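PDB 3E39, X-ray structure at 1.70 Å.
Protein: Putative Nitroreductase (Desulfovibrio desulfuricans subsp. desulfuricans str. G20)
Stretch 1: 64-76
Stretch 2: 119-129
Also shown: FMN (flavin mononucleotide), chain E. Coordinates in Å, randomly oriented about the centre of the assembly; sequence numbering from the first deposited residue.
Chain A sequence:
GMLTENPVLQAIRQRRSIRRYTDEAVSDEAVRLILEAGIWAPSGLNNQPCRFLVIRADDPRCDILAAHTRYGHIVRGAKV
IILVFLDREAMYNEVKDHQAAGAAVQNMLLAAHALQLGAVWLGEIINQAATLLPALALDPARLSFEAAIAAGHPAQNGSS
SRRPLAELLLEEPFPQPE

Stretch 1 64-76: ILAAHTRYGHIVR
Stretch 2 (119-129) AVWLGEIINQA

A carboxylate placed beside a loop can settle several donors at once, and the contact between residues 64-76 and 119-129 of this putative nitroreductase is a compact example. Stretch 1 leaves a helix through a type I turn, Ala 66 to Thr 69; just before it, His 68 N donates to Leu 65 O (3.1 Å), and the chain re-enters helix at Gly 72 with Tyr 71 as N-cap. Stretch 2 runs as a strand to Leu 122, passes Gly 123 (phi/psi -116/-23) and coils into a 3-10 segment, 124-127. The axes of helix 72-76 and strand 119-122 approach to 10.9 Å, their N-to-C directions 131° apart; Thr 69 and Ile 125 bring their CA atoms to 5.1 Å.

The CA-to-CB bond of Glu 124 (chi1 t, chi2 m, chi3 -2°) points toward stretch 1. Its OE1 accepts from Thr 69 OG1 at 2.5 Å, while OE2 accepts from Arg 70 N at 3.0 Å and an almost straight 173°. A water donates to OE2 of Glu 124 (2.5 Å) and accepts from NH1 of Arg 70 (2.8 Å), bridging the two side chains. Thr 69, chi1 t with an extended backbone (-150/147), also acts as acceptor: Tyr 71 N reaches its OG1 at 2.9 Å. The carbonyl O of His 68 is met by NE2 of Gln 128 (m, p, chi3 -113°) at 2.8 Å; the same NE2 makes a weak bond to Glu 124 O at 3.2 Å.

Apolar contacts adjoin this network. Leu 65 CD2 lies 4.2 Å from Ile 125 CD1 (t, t), and Ile 74 (m, t) sets CG2 3.6 Å from Val 120 CG1 (p) and 4.0 Å from Leu 122 CD1 (m, t). The flavin joins both stretches: its N3 lies over a face of the Tyr 71 ring (m, -89°), 3.5 Å from CZ, and its O4 accepts from Glu 124 N at 3.2 Å.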

# COMPACT_ATOMS: atom_id res chain seq x y z
N ILE A 64 -19.41 -19.65 1.37
CA ILE A 64 -18.15 -20.35 1.16
C ILE A 64 -17.03 -19.58 1.85
O ILE A 64 -16.24 -20.17 2.57
CB ILE A 64 -17.81 -20.57 -0.32
CG1 ILE A 64 -18.90 -21.44 -0.99
CG2 ILE A 64 -16.41 -21.22 -0.44
CD1 ILE A 64 -18.71 -21.65 -2.48
N LEU A 65 -16.95 -18.27 1.62
CA LEU A 65 -15.96 -17.43 2.29
C LEU A 65 -16.02 -17.56 3.81
O LEU A 65 -14.99 -17.76 4.47
CB LEU A 65 -16.13 -15.95 1.90
CG LEU A 65 -15.80 -15.60 0.44
CD1 LEU A 65 -16.16 -14.13 0.16
CD2 LEU A 65 -14.33 -15.86 0.14
N ALA A 66 -17.23 -17.51 4.35
CA ALA A 66 -17.45 -17.56 5.80
C ALA A 66 -17.00 -18.88 6.41
O ALA A 66 -16.54 -18.91 7.55
CB ALA A 66 -18.91 -17.28 6.16
N ALA A 67 -17.14 -19.97 5.66
CA ALA A 67 -16.71 -21.28 6.17
C ALA A 67 -15.20 -21.47 6.20
O ALA A 67 -14.73 -22.49 6.71
CB ALA A 67 -17.35 -22.42 5.35
N HIS A 68 -14.43 -20.54 5.63
CA HIS A 68 -12.98 -20.68 5.55
C HIS A 68 -12.23 -19.53 6.23
O HIS A 68 -11.08 -19.23 5.87
CB HIS A 68 -12.53 -20.81 4.09
CG HIS A 68 -13.01 -22.07 3.42
ND1 HIS A 68 -12.29 -23.25 3.45
CD2 HIS A 68 -14.11 -22.32 2.68
CE1 HIS A 68 -12.96 -24.18 2.78
NE2 HIS A 68 -14.08 -23.64 2.32
N THR A 69 -12.88 -18.96 7.23
CA THR A 69 -12.34 -17.90 8.06
C THR A 69 -12.91 -17.92 9.48
O THR A 69 -14.05 -18.32 9.73
CB THR A 69 -12.60 -16.46 7.46
OG1 THR A 69 -11.95 -15.47 8.27
CG2 THR A 69 -14.11 -16.12 7.35
N ARG A 70 -12.07 -17.52 10.43
CA ARG A 70 -12.55 -17.30 11.78
C ARG A 70 -13.26 -15.95 11.92
O ARG A 70 -13.89 -15.69 12.94
CB ARG A 70 -11.40 -17.44 12.75
CG ARG A 70 -10.98 -18.90 12.88
CD ARG A 70 -9.98 -19.11 13.99
NE ARG A 70 -9.83 -20.53 14.36
CZ ARG A 70 -9.11 -21.42 13.68
NH1 ARG A 70 -8.47 -21.10 12.57
NH2 ARG A 70 -9.04 -22.67 14.12
N TYR A 71 -13.19 -15.11 10.87
CA TYR A 71 -13.88 -13.83 10.87
C TYR A 71 -15.18 -13.85 10.07
O TYR A 71 -15.47 -12.95 9.29
CB TYR A 71 -12.96 -12.74 10.35
CG TYR A 71 -11.74 -12.54 11.21
CD1 TYR A 71 -11.78 -11.63 12.27
CD2 TYR A 71 -10.57 -13.24 10.99
CE1 TYR A 71 -10.68 -11.43 13.07
CE2 TYR A 71 -9.46 -13.05 11.79
CZ TYR A 71 -9.54 -12.14 12.84
OH TYR A 71 -8.48 -11.91 13.65
N GLY A 72 -15.98 -14.88 10.33
CA GLY A 72 -17.26 -15.06 9.67
C GLY A 72 -18.28 -13.98 9.96
O GLY A 72 -19.12 -13.69 9.11
N HIS A 73 -18.23 -13.37 11.16
CA HIS A 73 -19.15 -12.29 11.50
C HIS A 73 -18.94 -11.09 10.58
O HIS A 73 -19.91 -10.49 10.11
CB HIS A 73 -19.04 -11.88 12.98
CG HIS A 73 -20.05 -10.85 13.38
ND1 HIS A 73 -21.41 -11.10 13.41
CD2 HIS A 73 -19.91 -9.55 13.76
CE1 HIS A 73 -22.05 -10.01 13.78
NE2 HIS A 73 -21.17 -9.06 14.00
N ILE A 74 -17.68 -10.75 10.30
CA ILE A 74 -17.36 -9.66 9.40
C ILE A 74 -17.83 -10.04 7.99
O ILE A 74 -18.51 -9.26 7.32
CB ILE A 74 -15.82 -9.37 9.38
CG1 ILE A 74 -15.36 -8.88 10.77
CG2 ILE A 74 -15.47 -8.33 8.27
CD1 ILE A 74 -13.84 -8.70 10.91
N VAL A 75 -17.48 -11.24 7.56
CA VAL A 75 -17.86 -11.72 6.22
C VAL A 75 -19.37 -11.70 6.02
O VAL A 75 -19.84 -11.20 5.00
CB VAL A 75 -17.28 -13.12 5.90
CG1 VAL A 75 -17.83 -13.69 4.55
CG2 VAL A 75 -15.75 -13.07 5.85
N ARG A 76 -20.12 -12.22 6.97
CA ARG A 76 -21.58 -12.26 6.78
C ARG A 76 -22.27 -10.91 6.95
O ARG A 76 -23.38 -10.71 6.46
CB ARG A 76 -22.22 -13.29 7.70
CG ARG A 76 -21.77 -14.70 7.46
CD ARG A 76 -22.63 -15.63 8.32
NE ARG A 76 -22.08 -16.98 8.39
CZ ARG A 76 -22.16 -17.88 7.41
NH1 ARG A 76 -22.77 -17.60 6.26
NH2 ARG A 76 -21.61 -19.07 7.59
N ALA A 119 -14.61 -0.12 5.82
CA ALA A 119 -13.96 -1.32 5.28
C ALA A 119 -12.90 -1.88 6.19
O ALA A 119 -12.35 -1.17 7.04
CB ALA A 119 -13.35 -1.04 3.89
N VAL A 120 -12.61 -3.16 6.00
CA VAL A 120 -11.54 -3.83 6.71
C VAL A 120 -10.78 -4.83 5.80
O VAL A 120 -11.38 -5.60 5.01
CB VAL A 120 -12.02 -4.51 8.04
CG1 VAL A 120 -13.16 -5.56 7.77
CG2 VAL A 120 -10.83 -5.14 8.78
N TRP A 121 -9.45 -4.75 5.91
CA TRP A 121 -8.52 -5.63 5.21
C TRP A 121 -8.55 -6.94 5.96
O TRP A 121 -8.27 -6.98 7.14
CB TRP A 121 -7.13 -5.03 5.35
CG TRP A 121 -5.99 -5.72 4.67
CD1 TRP A 121 -5.81 -7.06 4.47
CD2 TRP A 121 -4.82 -5.07 4.19
NE1 TRP A 121 -4.60 -7.28 3.86
CE2 TRP A 121 -3.98 -6.07 3.67
CE3 TRP A 121 -4.40 -3.74 4.15
CZ2 TRP A 121 -2.73 -5.78 3.10
CZ3 TRP A 121 -3.16 -3.45 3.57
CH2 TRP A 121 -2.35 -4.46 3.06
N LEU A 122 -8.92 -8.03 5.29
CA LEU A 122 -8.94 -9.34 5.92
C LEU A 122 -7.82 -10.18 5.32
O LEU A 122 -7.80 -10.41 4.11
CB LEU A 122 -10.28 -10.03 5.71
CG LEU A 122 -11.50 -9.38 6.35
CD1 LEU A 122 -12.78 -10.17 6.02
CD2 LEU A 122 -11.34 -9.26 7.83
N GLY A 123 -6.86 -10.59 6.16
CA GLY A 123 -5.71 -11.41 5.75
C GLY A 123 -5.65 -12.79 6.38
O GLY A 123 -5.04 -13.69 5.85
N GLU A 124 -6.28 -12.99 7.52
CA GLU A 124 -6.31 -14.33 8.09
C GLU A 124 -6.93 -15.31 7.11
O GLU A 124 -6.55 -16.49 7.06
CB GLU A 124 -7.06 -14.30 9.43
CG GLU A 124 -7.44 -15.66 10.00
CD GLU A 124 -8.78 -16.20 9.46
OE1 GLU A 124 -9.45 -15.50 8.66
OE2 GLU A 124 -9.14 -17.31 9.87
N ILE A 125 -7.84 -14.83 6.28
CA ILE A 125 -8.57 -15.66 5.36
C ILE A 125 -7.66 -16.29 4.30
O ILE A 125 -7.94 -17.39 3.81
CB ILE A 125 -9.79 -14.91 4.71
CG1 ILE A 125 -10.69 -15.89 3.93
CG2 ILE A 125 -9.36 -13.69 3.83
CD1 ILE A 125 -12.07 -15.35 3.65
N ILE A 126 -6.56 -15.61 3.97
CA ILE A 126 -5.67 -16.14 2.93
C ILE A 126 -4.93 -17.38 3.39
O ILE A 126 -4.45 -18.15 2.54
CB ILE A 126 -4.67 -15.10 2.32
CG1 ILE A 126 -3.47 -14.86 3.24
CG2 ILE A 126 -5.42 -13.77 1.91
CD1 ILE A 126 -2.44 -13.90 2.67
N ASN A 127 -4.86 -17.61 4.71
CA ASN A 127 -4.23 -18.82 5.25
C ASN A 127 -4.93 -20.09 4.74
O ASN A 127 -4.32 -21.16 4.73
CB ASN A 127 -4.31 -18.86 6.77
CG ASN A 127 -3.68 -17.69 7.45
OD1 ASN A 127 -2.95 -16.90 6.84
ND2 ASN A 127 -3.95 -17.57 8.75
N GLN A 128 -6.21 -19.97 4.40
CA GLN A 128 -7.00 -21.08 3.87
C GLN A 128 -7.10 -21.12 2.34
O GLN A 128 -7.96 -21.80 1.78
CB GLN A 128 -8.41 -21.01 4.48
CG GLN A 128 -8.51 -21.32 5.97
CD GLN A 128 -7.89 -20.25 6.90
OE1 GLN A 128 -6.89 -20.51 7.57
NE2 GLN A 128 -8.50 -19.05 6.92
N ALA A 129 -6.20 -20.43 1.65
CA ALA A 129 -6.24 -20.37 0.19
C ALA A 129 -6.34 -21.72 -0.53
O ALA A 129 -7.06 -21.85 -1.49
CB ALA A 129 -4.99 -19.61 -0.35
N1 FMN E . -8.53 -7.25 10.74
C2 FMN E . -9.38 -8.27 11.08
O2 FMN E . -10.35 -8.08 11.79
N3 FMN E . -9.18 -9.54 10.58
C4 FMN E . -8.13 -9.86 9.75
O4 FMN E . -8.12 -10.95 9.17
C4A FMN E . -7.24 -8.83 9.40
N5 FMN E . -6.19 -9.12 8.57
C5A FMN E . -5.30 -8.11 8.19
C6 FMN E . -4.21 -8.44 7.37
C7 FMN E . -3.32 -7.44 6.96
C7M FMN E . -2.06 -7.83 6.22
C8 FMN E . -3.50 -6.12 7.42
C8M FMN E . -2.57 -5.03 6.97
C9 FMN E . -4.57 -5.82 8.27
C9A FMN E . -5.49 -6.82 8.66
N10 FMN E . -6.58 -6.52 9.52
C10 FMN E . -7.46 -7.53 9.89
C1' FMN E . -6.80 -5.16 10.07
C2' FMN E . -5.81 -4.82 11.19
O2' FMN E . -6.17 -5.48 12.39
C3' FMN E . -5.82 -3.31 11.40
O3' FMN E . -5.41 -2.69 10.21
C4' FMN E . -4.87 -2.87 12.52
O4' FMN E . -5.32 -3.41 13.74
C5' FMN E . -4.83 -1.37 12.65
O5' FMN E . -6.13 -0.82 12.69
P FMN E . -6.68 0.31 11.69
O1P FMN E . -6.83 -0.34 10.33
O2P FMN E . -8.00 0.82 12.25
O3P FMN E . -5.62 1.38 11.66
O HOH W 1 -7.79 -18.55 11.56